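Local coordinates for protein acetohydroxyacid synthase small subunit Related (Bacteroides thetaiotaomicron, PDB 2F06) that is of unknown function but pairs two ACT domains and binds free histidine at a subunit interface, consistent with a regulatory amino-acid-sensing role, at residues M103-N108 against A112-R117; K57-L62 against V69-V74; S94-F99 against I125-E130; I11-E14 against R19-E22; T24-K29 against K63-A68. One frame throughout, in Å; residues are numbered along the deposited sequence. Where two conformers were deposited one is given.

Contact 1 of 5, residues M103-N108 against A112-R117. With HIS (histidine), chain C.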
# COMPACT_ATOMS: atom_id res chain seq x y z
N MSE A 103 -4.54 -11.89 -1.32
CA MSE A 103 -5.15 -13.00 -0.57
C MSE A 103 -4.71 -12.86 0.85
O MSE A 103 -3.73 -12.16 1.09
CB MSE A 103 -4.69 -14.37 -1.14
CG MSE A 103 -3.35 -14.89 -0.60
SE MSE A 103 -2.96 -16.53 -1.62
CE MSE A 103 -0.96 -16.63 -1.49
N TYR A 104 -5.42 -13.49 1.77
CA TYR A 104 -5.00 -13.61 3.13
C TYR A 104 -5.50 -14.95 3.61
O TYR A 104 -6.54 -15.47 3.10
CB TYR A 104 -5.49 -12.41 4.03
CG TYR A 104 -6.93 -11.92 3.84
CD1 TYR A 104 -7.27 -11.10 2.73
CD2 TYR A 104 -7.93 -12.19 4.78
CE1 TYR A 104 -8.59 -10.59 2.59
CE2 TYR A 104 -9.28 -11.72 4.60
CZ TYR A 104 -9.58 -10.91 3.52
OH TYR A 104 -10.85 -10.40 3.33
N SER A 105 -4.79 -15.57 4.57
CA SER A 105 -5.13 -16.89 4.99
C SER A 105 -4.43 -17.36 6.25
O SER A 105 -3.38 -16.82 6.60
CB SER A 105 -4.78 -17.86 3.87
OG SER A 105 -3.44 -17.67 3.49
N PHE A 106 -5.10 -18.26 6.99
CA PHE A 106 -4.55 -18.84 8.23
C PHE A 106 -4.77 -20.35 8.12
O PHE A 106 -5.78 -20.79 7.55
CB PHE A 106 -5.25 -18.36 9.52
CG PHE A 106 -4.52 -17.28 10.30
CD1 PHE A 106 -4.54 -15.93 9.88
CD2 PHE A 106 -3.82 -17.60 11.47
CE1 PHE A 106 -3.86 -14.92 10.61
CE2 PHE A 106 -3.13 -16.64 12.20
CZ PHE A 106 -3.16 -15.27 11.77
N ALA A 107 -3.88 -21.11 8.72
CA ALA A 107 -4.13 -22.51 9.01
C ALA A 107 -5.16 -22.66 10.14
O ALA A 107 -5.06 -22.02 11.17
CB ALA A 107 -2.82 -23.22 9.40
N ASN A 108 -6.14 -23.53 9.91
CA ASN A 108 -7.18 -23.90 10.88
C ASN A 108 -7.13 -25.43 11.07
O ASN A 108 -7.72 -26.23 10.32
CB ASN A 108 -8.54 -23.32 10.41
CG ASN A 108 -9.75 -24.03 11.00
OD1 ASN A 108 -10.31 -24.94 10.37
ND2 ASN A 108 -10.17 -23.62 12.18
N ALA A 112 -6.67 -25.13 5.79
CA ALA A 112 -6.31 -23.73 5.80
C ALA A 112 -7.38 -23.04 5.02
O ALA A 112 -7.87 -23.58 4.05
CB ALA A 112 -4.96 -23.55 5.15
N ASN A 113 -7.80 -21.87 5.48
CA ASN A 113 -8.83 -21.08 4.84
C ASN A 113 -8.15 -19.94 4.10
O ASN A 113 -7.28 -19.29 4.65
CB ASN A 113 -9.79 -20.55 5.93
CG ASN A 113 -10.62 -21.67 6.53
OD1 ASN A 113 -10.57 -21.95 7.74
ND2 ASN A 113 -11.34 -22.37 5.68
N VAL A 114 -8.54 -19.71 2.86
CA VAL A 114 -7.88 -18.70 2.07
C VAL A 114 -8.94 -17.83 1.44
O VAL A 114 -9.86 -18.34 0.83
CB VAL A 114 -6.97 -19.30 0.91
CG1 VAL A 114 -6.06 -18.19 0.32
CG2 VAL A 114 -6.14 -20.50 1.44
N VAL A 115 -8.80 -16.52 1.63
CA VAL A 115 -9.58 -15.52 0.91
C VAL A 115 -8.78 -14.92 -0.24
O VAL A 115 -7.67 -14.39 -0.06
CB VAL A 115 -10.02 -14.40 1.86
CG1 VAL A 115 -10.61 -13.19 1.08
CG2 VAL A 115 -10.98 -14.94 2.90
N ILE A 116 -9.38 -15.00 -1.42
CA ILE A 116 -8.76 -14.55 -2.64
C ILE A 116 -9.49 -13.47 -3.34
O ILE A 116 -10.69 -13.61 -3.60
CB ILE A 116 -8.80 -15.69 -3.70
CG1 ILE A 116 -8.17 -16.95 -3.14
CG2 ILE A 116 -7.98 -15.29 -4.90
CD1 ILE A 116 -6.68 -16.81 -2.99
N ARG A 117 -8.76 -12.46 -3.77
CA ARG A 117 -9.27 -11.48 -4.78
C ARG A 117 -8.48 -11.73 -6.08
O ARG A 117 -7.33 -11.27 -6.19
CB ARG A 117 -9.01 -10.07 -4.31
CG ARG A 117 -9.34 -8.98 -5.30
CD ARG A 117 -10.75 -9.15 -5.82
NE ARG A 117 -11.10 -8.14 -6.85
CZ ARG A 117 -12.33 -7.96 -7.36
NH1 ARG A 117 -13.36 -8.72 -6.98
NH2 ARG A 117 -12.53 -7.01 -8.27
N HIS C . -0.16 -24.87 5.32
CA HIS C . -0.50 -24.95 3.85
C HIS C . 0.59 -24.64 2.86
O HIS C . 1.78 -24.59 3.14
CB HIS C . -1.75 -24.12 3.48
CG HIS C . -1.69 -22.65 3.83
ND1 HIS C . -1.82 -22.17 5.13
CD2 HIS C . -1.68 -21.55 3.04
CE1 HIS C . -1.83 -20.85 5.12
NE2 HIS C . -1.75 -20.44 3.86
OXT HIS C . 0.25 -24.41 1.69
O HOH W 1 -7.81 -20.41 9.15

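Contact 2 of 5, residues K57-L62 against V69-V74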
# COMPACT_ATOMS: atom_id res chain seq x y z
N LYS A 57 -25.61 -5.90 7.09
CA LYS A 57 -25.89 -5.26 8.38
C LYS A 57 -24.64 -4.47 8.83
O LYS A 57 -24.77 -3.33 9.30
CB LYS A 57 -26.25 -6.30 9.44
CG LYS A 57 -26.75 -5.68 10.69
CD LYS A 57 -27.47 -6.68 11.56
CE LYS A 57 -26.86 -6.62 12.91
NZ LYS A 57 -27.87 -6.97 13.91
N ALA A 58 -23.46 -5.07 8.67
CA ALA A 58 -22.19 -4.42 9.00
C ALA A 58 -21.95 -3.17 8.19
O ALA A 58 -21.63 -2.11 8.78
CB ALA A 58 -21.04 -5.35 8.82
N TYR A 59 -22.11 -3.28 6.88
CA TYR A 59 -22.03 -2.10 6.02
C TYR A 59 -22.94 -0.93 6.44
O TYR A 59 -22.53 0.23 6.48
CB TYR A 59 -22.31 -2.49 4.57
CG TYR A 59 -22.32 -1.36 3.55
CD1 TYR A 59 -21.16 -1.00 2.90
CD2 TYR A 59 -23.51 -0.74 3.19
CE1 TYR A 59 -21.13 -0.04 1.96
CE2 TYR A 59 -23.50 0.26 2.25
CZ TYR A 59 -22.30 0.59 1.63
OH TYR A 59 -22.23 1.54 0.66
N LYS A 60 -24.20 -1.21 6.73
CA LYS A 60 -25.10 -0.10 7.06
C LYS A 60 -24.77 0.54 8.43
O LYS A 60 -24.88 1.76 8.58
CB LYS A 60 -26.55 -0.57 6.93
CG LYS A 60 -27.59 0.37 7.46
CD LYS A 60 -28.96 -0.32 7.55
CE LYS A 60 -29.88 0.43 8.51
NZ LYS A 60 -29.81 1.86 8.10
N ALA A 61 -24.38 -0.29 9.41
CA ALA A 61 -23.91 0.18 10.71
C ALA A 61 -22.67 1.12 10.60
O ALA A 61 -22.62 2.24 11.18
CB ALA A 61 -23.59 -1.03 11.62
N LEU A 62 -21.70 0.68 9.82
CA LEU A 62 -20.54 1.49 9.53
C LEU A 62 -20.86 2.81 8.84
O LEU A 62 -20.36 3.83 9.30
CB LEU A 62 -19.50 0.65 8.76
CG LEU A 62 -18.94 -0.41 9.71
CD1 LEU A 62 -18.24 -1.59 8.93
CD2 LEU A 62 -17.97 0.28 10.67
N VAL A 69 -16.80 2.82 3.75
CA VAL A 69 -16.74 1.37 3.53
C VAL A 69 -17.15 1.05 2.13
O VAL A 69 -18.11 1.59 1.60
CB VAL A 69 -17.86 0.59 4.32
CG1 VAL A 69 -17.43 -0.85 4.66
CG2 VAL A 69 -18.30 1.31 5.51
N ASN A 70 -16.48 0.08 1.54
CA ASN A 70 -16.80 -0.38 0.19
C ASN A 70 -16.90 -1.87 0.31
O ASN A 70 -16.29 -2.43 1.21
CB ASN A 70 -15.64 -0.03 -0.74
CG ASN A 70 -15.52 1.44 -1.01
OD1 ASN A 70 -16.50 2.19 -1.01
ND2 ASN A 70 -14.31 1.86 -1.33
N ILE A 71 -17.66 -2.52 -0.58
CA ILE A 71 -17.73 -3.99 -0.63
C ILE A 71 -16.99 -4.44 -1.87
O ILE A 71 -17.03 -3.77 -2.89
CB ILE A 71 -19.20 -4.49 -0.56
CG1 ILE A 71 -19.74 -4.28 0.85
CG2 ILE A 71 -19.31 -5.95 -0.94
CD1 ILE A 71 -21.02 -3.57 0.82
N THR A 72 -16.20 -5.51 -1.73
CA THR A 72 -15.45 -6.14 -2.85
C THR A 72 -15.84 -7.60 -2.89
O THR A 72 -16.10 -8.18 -1.83
CB THR A 72 -13.92 -6.04 -2.59
OG1 THR A 72 -13.59 -4.67 -2.39
CG2 THR A 72 -13.02 -6.63 -3.77
N ASP A 73 -15.87 -8.20 -4.09
CA ASP A 73 -16.13 -9.64 -4.27
C ASP A 73 -14.78 -10.29 -4.03
O ASP A 73 -13.78 -9.82 -4.54
CB ASP A 73 -16.56 -10.00 -5.70
CG ASP A 73 -17.82 -9.28 -6.18
OD1 ASP A 73 -18.71 -8.98 -5.34
OD2 ASP A 73 -17.90 -8.98 -7.44
N VAL A 74 -14.78 -11.34 -3.24
CA VAL A 74 -13.67 -12.26 -3.05
C VAL A 74 -14.28 -13.70 -3.00
O VAL A 74 -15.52 -13.89 -2.96
CB VAL A 74 -12.98 -11.99 -1.67
CG1 VAL A 74 -12.35 -10.56 -1.68
CG2 VAL A 74 -13.99 -12.15 -0.50

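Contact 3 of 5, residues S94-F99 against I125-E130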
# COMPACT_ATOMS: atom_id res chain seq x y z
N SER A 94 -2.47 -20.09 -12.11
CA SER A 94 -1.56 -19.42 -13.00
C SER A 94 -1.39 -20.15 -14.38
O SER A 94 -1.35 -19.48 -15.41
CB SER A 94 -0.25 -19.08 -12.28
OG SER A 94 0.65 -20.14 -12.32
N ALA A 95 -1.44 -21.48 -14.40
CA ALA A 95 -1.46 -22.26 -15.66
C ALA A 95 -2.62 -21.86 -16.58
O ALA A 95 -2.55 -22.03 -17.82
CB ALA A 95 -1.51 -23.75 -15.37
N GLU A 96 -3.67 -21.28 -15.98
CA GLU A 96 -4.84 -20.82 -16.74
C GLU A 96 -4.92 -19.30 -16.88
O GLU A 96 -5.96 -18.76 -17.25
CB GLU A 96 -6.15 -21.33 -16.12
CG GLU A 96 -6.38 -22.85 -16.19
CD GLU A 96 -6.62 -23.36 -17.57
OE1 GLU A 96 -7.35 -22.71 -18.38
OE2 GLU A 96 -6.06 -24.46 -17.84
N GLY A 97 -3.82 -18.62 -16.56
CA GLY A 97 -3.73 -17.15 -16.66
C GLY A 97 -4.58 -16.36 -15.67
O GLY A 97 -4.93 -15.21 -15.95
N VAL A 98 -4.93 -16.96 -14.52
CA VAL A 98 -5.71 -16.29 -13.50
C VAL A 98 -4.76 -15.86 -12.37
O VAL A 98 -4.13 -16.72 -11.74
CB VAL A 98 -6.79 -17.19 -12.85
CG1 VAL A 98 -7.45 -16.42 -11.64
CG2 VAL A 98 -7.83 -17.62 -13.81
N PHE A 99 -4.61 -14.58 -12.11
CA PHE A 99 -3.62 -14.18 -11.11
C PHE A 99 -4.26 -13.60 -9.82
O PHE A 99 -5.47 -13.24 -9.81
CB PHE A 99 -2.52 -13.32 -11.76
CG PHE A 99 -1.96 -13.94 -13.02
CD1 PHE A 99 -1.43 -15.23 -13.01
CD2 PHE A 99 -1.98 -13.24 -14.23
CE1 PHE A 99 -0.93 -15.82 -14.18
CE2 PHE A 99 -1.48 -13.82 -15.40
CZ PHE A 99 -0.95 -15.11 -15.37
N ILE A 125 -13.20 -19.04 -10.48
CA ILE A 125 -14.11 -20.03 -9.92
C ILE A 125 -14.21 -21.25 -10.83
O ILE A 125 -14.27 -22.38 -10.34
CB ILE A 125 -15.49 -19.45 -9.64
CG1 ILE A 125 -15.44 -18.53 -8.43
CG2 ILE A 125 -16.52 -20.54 -9.36
CD1 ILE A 125 -16.74 -17.78 -8.23
N GLU A 126 -14.16 -21.02 -12.13
CA GLU A 126 -14.21 -22.08 -13.13
C GLU A 126 -13.07 -23.07 -12.92
O GLU A 126 -13.31 -24.26 -12.77
CB GLU A 126 -14.10 -21.44 -14.51
CG GLU A 126 -14.48 -22.31 -15.65
CD GLU A 126 -14.67 -21.51 -16.92
OE1 GLU A 126 -15.23 -20.38 -16.82
OE2 GLU A 126 -14.25 -22.00 -17.99
N VAL A 127 -11.84 -22.56 -12.88
CA VAL A 127 -10.60 -23.37 -12.72
C VAL A 127 -10.65 -24.19 -11.42
O VAL A 127 -10.42 -25.40 -11.42
CB VAL A 127 -9.28 -22.46 -12.79
CG1 VAL A 127 -7.99 -23.22 -12.43
CG2 VAL A 127 -9.13 -21.83 -14.18
N LEU A 128 -11.02 -23.54 -10.33
CA LEU A 128 -11.00 -24.16 -9.01
C LEU A 128 -11.98 -25.32 -8.97
O LEU A 128 -11.63 -26.37 -8.45
CB LEU A 128 -11.34 -23.13 -7.92
CG LEU A 128 -10.43 -21.90 -7.80
CD1 LEU A 128 -10.94 -20.99 -6.74
CD2 LEU A 128 -8.94 -22.21 -7.55
N LYS A 129 -13.19 -25.12 -9.50
CA LYS A 129 -14.23 -26.17 -9.54
C LYS A 129 -13.72 -27.36 -10.41
O LYS A 129 -13.79 -28.54 -10.00
CB LYS A 129 -15.58 -25.65 -10.11
CG LYS A 129 -16.40 -24.65 -9.22
CD LYS A 129 -17.82 -24.34 -9.83
CE LYS A 129 -18.94 -25.14 -9.14
NZ LYS A 129 -20.15 -25.52 -9.99
N GLU A 130 -13.21 -27.02 -11.60
CA GLU A 130 -12.58 -27.95 -12.53
C GLU A 130 -11.48 -28.78 -11.86
O GLU A 130 -11.44 -29.99 -12.01
CB GLU A 130 -11.98 -27.18 -13.73
CG GLU A 130 -11.96 -27.93 -15.06
CD GLU A 130 -10.70 -28.78 -15.28
OE1 GLU A 130 -9.61 -28.43 -14.75
OE2 GLU A 130 -10.81 -29.80 -15.99

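Contact 4 of 5, residues I11-E14 against R19-E22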
# COMPACT_ATOMS: atom_id res chain seq x y z
N ILE A 11 -12.69 -1.00 4.75
CA ILE A 11 -12.98 0.10 5.58
C ILE A 11 -11.77 1.05 5.75
O ILE A 11 -10.67 0.61 6.21
CB ILE A 11 -13.51 -0.37 6.96
CG1 ILE A 11 -14.63 -1.39 6.84
CG2 ILE A 11 -14.00 0.83 7.79
CD1 ILE A 11 -14.63 -2.40 7.97
N PHE A 12 -11.99 2.33 5.40
CA PHE A 12 -10.95 3.37 5.44
C PHE A 12 -10.77 3.83 6.89
O PHE A 12 -11.71 4.30 7.51
CB PHE A 12 -11.30 4.51 4.50
CG PHE A 12 -10.32 5.71 4.52
CD1 PHE A 12 -8.98 5.57 4.06
CD2 PHE A 12 -10.76 6.98 4.96
CE1 PHE A 12 -8.10 6.69 4.03
CE2 PHE A 12 -9.92 8.09 4.96
CZ PHE A 12 -8.57 7.94 4.49
N LEU A 13 -9.59 3.58 7.46
CA LEU A 13 -9.32 3.88 8.88
C LEU A 13 -8.44 5.11 8.78
O LEU A 13 -7.26 5.03 8.34
CB LEU A 13 -8.51 2.75 9.57
CG LEU A 13 -8.83 1.25 9.48
CD1 LEU A 13 -7.61 0.31 9.85
CD2 LEU A 13 -10.11 0.87 10.21
N GLU A 14 -9.00 6.25 9.14
CA GLU A 14 -8.24 7.48 9.16
C GLU A 14 -7.33 7.59 10.40
O GLU A 14 -7.26 6.65 11.18
CB GLU A 14 -9.21 8.64 9.05
CG GLU A 14 -10.24 8.67 10.10
CD GLU A 14 -10.45 10.09 10.57
OE1 GLU A 14 -9.46 10.69 11.07
OE2 GLU A 14 -11.60 10.61 10.48
N ARG A 19 -9.28 4.74 15.44
CA ARG A 19 -10.44 4.43 14.67
C ARG A 19 -10.62 2.97 14.50
O ARG A 19 -11.75 2.54 14.32
CB ARG A 19 -10.34 5.14 13.30
CG ARG A 19 -10.42 6.69 13.46
CD ARG A 19 -11.85 7.20 13.41
NE ARG A 19 -12.03 8.25 14.42
CZ ARG A 19 -12.23 9.54 14.18
NH1 ARG A 19 -12.31 10.01 12.94
NH2 ARG A 19 -12.35 10.38 15.17
N LEU A 20 -9.54 2.19 14.55
CA LEU A 20 -9.69 0.74 14.40
C LEU A 20 -10.50 0.15 15.60
O LEU A 20 -11.35 -0.76 15.44
CB LEU A 20 -8.33 0.04 14.22
CG LEU A 20 -8.40 -1.48 14.35
CD1 LEU A 20 -9.16 -2.27 13.17
CD2 LEU A 20 -6.96 -1.96 14.64
N THR A 21 -10.25 0.69 16.79
CA THR A 21 -10.97 0.23 17.96
C THR A 21 -12.47 0.57 17.86
O THR A 21 -13.32 -0.33 18.02
CB THR A 21 -10.37 0.80 19.24
OG1 THR A 21 -9.01 0.41 19.26
CG2 THR A 21 -11.06 0.24 20.48
N GLU A 22 -12.77 1.81 17.54
CA GLU A 22 -14.15 2.20 17.23
C GLU A 22 -14.82 1.33 16.18
O GLU A 22 -15.97 1.04 16.35
CB GLU A 22 -14.26 3.63 16.79
CG GLU A 22 -13.32 4.56 17.48
CD GLU A 22 -13.38 5.95 16.89
OE1 GLU A 22 -14.17 6.13 15.91
OE2 GLU A 22 -12.64 6.83 17.41

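Contact 5 of 5, residues T24-K29 against K63-A68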
# COMPACT_ATOMS: atom_id res chain seq x y z
N THR A 24 -14.18 -1.80 15.43
CA THR A 24 -14.47 -3.13 16.01
C THR A 24 -15.57 -3.03 17.07
O THR A 24 -16.32 -4.00 17.27
CB THR A 24 -13.23 -3.82 16.61
OG1 THR A 24 -12.59 -2.94 17.55
CG2 THR A 24 -12.24 -4.26 15.43
N GLU A 25 -15.63 -1.88 17.71
CA GLU A 25 -16.77 -1.55 18.62
C GLU A 25 -18.16 -1.41 17.94
O GLU A 25 -19.13 -1.96 18.44
CB GLU A 25 -16.43 -0.32 19.46
CG GLU A 25 -15.31 -0.64 20.51
CD GLU A 25 -14.92 0.51 21.43
OE1 GLU A 25 -15.28 1.70 21.17
OE2 GLU A 25 -14.26 0.22 22.48
N VAL A 26 -18.28 -0.63 16.89
CA VAL A 26 -19.45 -0.70 15.96
C VAL A 26 -19.91 -2.12 15.61
O VAL A 26 -21.08 -2.45 15.76
CB VAL A 26 -19.26 0.08 14.63
CG1 VAL A 26 -20.56 0.00 13.79
CG2 VAL A 26 -18.97 1.54 14.93
N LEU A 27 -19.00 -2.96 15.15
CA LEU A 27 -19.34 -4.32 14.80
C LEU A 27 -19.74 -5.18 15.99
O LEU A 27 -20.70 -5.94 15.86
CB LEU A 27 -18.21 -4.97 13.99
CG LEU A 27 -17.96 -4.21 12.67
CD1 LEU A 27 -16.80 -4.84 11.90
CD2 LEU A 27 -19.22 -4.15 11.75
N ALA A 28 -19.03 -5.08 17.12
CA ALA A 28 -19.39 -5.78 18.36
C ALA A 28 -20.80 -5.44 18.82
O ALA A 28 -21.53 -6.32 19.35
CB ALA A 28 -18.44 -5.40 19.49
N LYS A 29 -21.16 -4.16 18.72
CA LYS A 29 -22.46 -3.70 19.23
C LYS A 29 -23.62 -4.35 18.44
O LYS A 29 -24.75 -4.52 18.97
CB LYS A 29 -22.53 -2.18 19.17
CG LYS A 29 -23.94 -1.60 19.33
CD LYS A 29 -23.91 -0.11 19.76
CE LYS A 29 -23.94 0.11 21.31
NZ LYS A 29 -25.24 -0.18 22.08
N LYS A 63 -21.65 2.81 7.76
CA LYS A 63 -22.12 4.08 7.11
C LYS A 63 -22.85 5.01 8.08
O LYS A 63 -22.70 6.24 8.02
CB LYS A 63 -23.10 3.81 5.95
CG LYS A 63 -22.53 3.04 4.76
CD LYS A 63 -21.57 3.91 3.91
CE LYS A 63 -22.33 5.05 3.23
NZ LYS A 63 -21.37 5.64 2.28
N ASP A 64 -23.69 4.42 8.93
CA ASP A 64 -24.44 5.12 9.97
C ASP A 64 -23.50 5.81 10.96
O ASP A 64 -23.84 6.87 11.50
CB ASP A 64 -25.29 4.14 10.79
CG ASP A 64 -26.60 3.77 10.12
OD1 ASP A 64 -26.92 4.34 9.05
OD2 ASP A 64 -27.29 2.86 10.66
N ASN A 65 -22.38 5.16 11.27
CA ASN A 65 -21.34 5.71 12.14
C ASN A 65 -20.27 6.52 11.40
O ASN A 65 -19.22 6.83 11.98
CB ASN A 65 -20.71 4.59 12.95
CG ASN A 65 -21.62 4.12 14.08
OD1 ASN A 65 -21.54 4.61 15.22
ND2 ASN A 65 -22.52 3.22 13.75
N HIS A 66 -20.54 6.82 10.12
CA HIS A 66 -19.78 7.77 9.30
C HIS A 66 -18.43 7.22 8.87
O HIS A 66 -17.51 8.01 8.55
CB HIS A 66 -19.63 9.13 10.03
CG HIS A 66 -20.94 9.68 10.49
ND1 HIS A 66 -21.82 10.31 9.64
CD2 HIS A 66 -21.55 9.62 11.70
CE1 HIS A 66 -22.91 10.63 10.30
NE2 HIS A 66 -22.77 10.24 11.56
N PHE A 67 -18.32 5.88 8.79
CA PHE A 67 -17.15 5.26 8.18
C PHE A 67 -17.28 5.22 6.67
O PHE A 67 -18.40 5.15 6.16
CB PHE A 67 -16.86 3.85 8.74
CG PHE A 67 -16.37 3.87 10.19
CD1 PHE A 67 -15.02 4.09 10.46
CD2 PHE A 67 -17.25 3.69 11.25
CE1 PHE A 67 -14.56 4.15 11.80
CE2 PHE A 67 -16.80 3.75 12.58
CZ PHE A 67 -15.45 3.98 12.86
N ALA A 68 -16.15 5.31 5.97
CA ALA A 68 -16.10 5.06 4.55
C ALA A 68 -15.85 3.54 4.35
O ALA A 68 -14.82 3.03 4.73
CB ALA A 68 -14.99 5.90 3.90

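Contact 1 of 5, residues M103-N108 against A112-R117
With chi1 at 42°, Tyr104 holds CG between its own backbone N and carbonyl carbon, and from there the ring lies alongside Val115 of the adjacent strand. Val115 CB stands 3.9 Å from the centroid of the Tyr104 ring, directly over one face, a CH-pi contact; Val115 CG1 reaches Tyr104 CZ at 3.5 Å, while the hydroxyl bonds to Gln8. The same two residues form a hydrogen-bonded antiparallel pair, Tyr104 N to Val115 O 3.0 Å and Val115 N to Tyr104 O 2.9 Å. Phe106 and Asn113 make the next such pair, weaker in one direction, since Phe106 N lies 3.4 Å from Asn113 O. On the reverse face, selenomethionine Met103 brings SE to 4.0 Å from Val114 CG1 and rests CB on the end of Ile116. That face also receives the bound histidine: Ala112 CB is 3.4 Å from its ND1, and Ser105 OG, placed with less certainty, makes a 3.3 Å hydrogen bond to its NE2. The hairpin thus gives the imidazole a methyl and a hydroxyl that could donate or accept, while Asn81, Leu86 and, from the second subunit, Asn33 and Leu34 bond to the ligand.

Contact 2 of 5, residues K57-L62 against V69-V74
Tyr59 and Val69 lie head-to-tail, each passing the other's flank, whereas Ile71 comes at the same ring slantwise. CG of Tyr59 is anti to the backbone N (chi1 177°), which carries the ring from the flank of helix 55-64 over to the start of strand 69-80. There Tyr59 CD1 meets Ile71 CD1 at 3.3 Å and Val69 CB at 3.9 Å. The ring edge also faces the backbone: Val69 O lies near the ring plane, 3.5 Å from Tyr59 CE1. One turn on, Leu62 sets CB against Val69 CG2 at 3.5 Å, and Val69 is thereby touched by two helix residues at once. An alanine at Tyr59 would remove the ring and would probably leave Ile71 CD1 and the adjacent flank of Val69 without their cover from the helix. No hydrogen bond links the segments; the axes of segments 57-62 and 69-74 come within 9.1 Å at 160°, so the helix lies nearly antiparallel on the strand, joined by apolar packing. Beside it in the sheet, Val69 touches Ile11 and Ile71 touches Leu9, both of strand 5-13, while Leu62 also packs against Val26 and Leu27 of helix 19-29.

Contact 3 of 5, residues S94-F99 against I125-E130
Glu96 lays its aliphatic stem across Val127, with Glu96 CB and Glu96 CG each 3.6 Å from Val127 CG2. The two side chains meet at a slant, and the touch is made by methylenes and methyls, not by the carboxylate. A bend at chi2 (-69°) turns the acid group off the valine, so the charged end is not pressed into the apolar patch. Val127 CG1 is farther from the stem, at 4.1 Å from Glu96 CG. Beyond the glutamate, Val98 adds a looser contact, its CG2 lying 4.4 Å from Val127 CG2. What brings Glu96 and Val98 to the same valine is a Schellman motif that ends helix 85-95: Gly97, with phi at 69°, is the C-prime residue, Gly97 N bonds to Ser94 O at 2.9 Å, and Val98 N returns to Leu93 O. The turn thus closes the first helix of the second ACT domain against the second one, helix 121-130, in the helix pair expected of the beta-alpha-beta-beta-alpha-beta fold. Deeper in the same seam Val127 packs on Phe92, and Leu128 on Val89 and Leu93. The carboxylates stay apart, Glu96 OE2 lying 6.2 Å from Glu130 OE1 and Glu96 OE1 6.9 Å from Glu126 OE2; Glu126 forms a salt bridge with Lys123.

Contact 4 of 5, residues I11-E14 against R19-E22
Arg19, Leu13 and Glu14 have the most surface buried where strand 5-13 gives way to helix 19-29, the first beta-alpha step of the ACT fold, and a salt-bridge network bridges that step. Glu14 OE2 reaches Arg19 NH1 at 2.6 Å, close to the guanidinium plane and at its edge. The carboxylate and guanidinium planes stand 73° apart, not coplanar as in a two-pronged pair, and both oxygens address the one nitrogen: Glu14 OE1 lies 3.5 Å from Arg19 NH1. Glu14 gets there with chi1 at 57°, CG lying between the backbone N and the carbonyl carbon, and a further bend at chi2. The stems meet as well, Arg19 CG being 3.9 Å from Glu14 CG. A glutamine at Glu14 would take away the negative charge beside Arg19 NH1 and would probably leave the guanidinium to the more distant Glu22, freer to turn. Leu13 serves the other side of the step, where its CD2 comes 4.2 Å from Leu20 CA and 4.4 Å from Leu20 CD1, a loose apolar touch. Both leucines also pack on Leu48 of strand 46-52, while Leu20 reaches Leu90 of the second subunit. The network closes within the first helical turn, with Arg19 NE 3.4 Å from Glu22 OE1 and a weak hydrogen bond from that NE to Glu22 OE2.

Contact 5 of 5, residues T24-K29 against K63-A68
Helix 19-29 passes the end of helix 55-64 with Val26 CA 7.7 Å from Asn65 CA, and Asn65 is the first residue there to leave helical backbone angles. Val26 is the one residue of its segment to touch the other, and it does so with both methyls. CG2 lies 3.8 Å from Asn65 CG and 3.9 Å from Phe67 CE2, so it sits against an amide and a ring together; CG1 is 3.8 Å from Asn65 ND2. The valine and its two partners point in opposite senses and meet along their flanks. The amide has its own partner: Asn65 ND2 bonds to Ala61 O, a link that holds the group in place while its carbon and nitrogen lie against the valine. Phe67, with CG anti to its carbonyl carbon (chi1 -70°), reaches across to helix 19-29, where it also packs on Glu22 and Val23. No hydrogen bond crosses between the segments; the contact is van der Waals packing near the surface. Val26 continues it inward on Ala61. The turn that presents Asn65 and Phe67 is a Schellman motif, with Phe67 N returning to Leu62 O, a weak His66 N to Lys63 O bond, and His66 at positive phi (74°) as C-prime. It closes the second helix of the first ACT domain, whose two helices pack side by side against the sheet, as is characteristic of the fold.

Overall arrangement
Contacts 2, 4 and 5 gather in the first ACT domain: contacts 4 and 5 have centres about 9 Å apart and share helix 19-29, and contacts 2 and 5, about 10 Å apart, share helix 55-64. Contacts 1 and 3 belong to the second domain, contact 1 nested within the loop that contact 3 closes; the centres of contacts 3 and 5 are about 36 Å apart. Strand 69-80, paired with strands 5-13 and 111-118, joins the halves, and Arg117 NH1 of contact 1 probably hydrogen-bonds to Asp73 O of contact 2 at 2.7 Å. Contact 1 touches bound histidine; the side chains of Leu20 (contact 4) and Val26 (contact 5) lie about 9 and 12 Å from one.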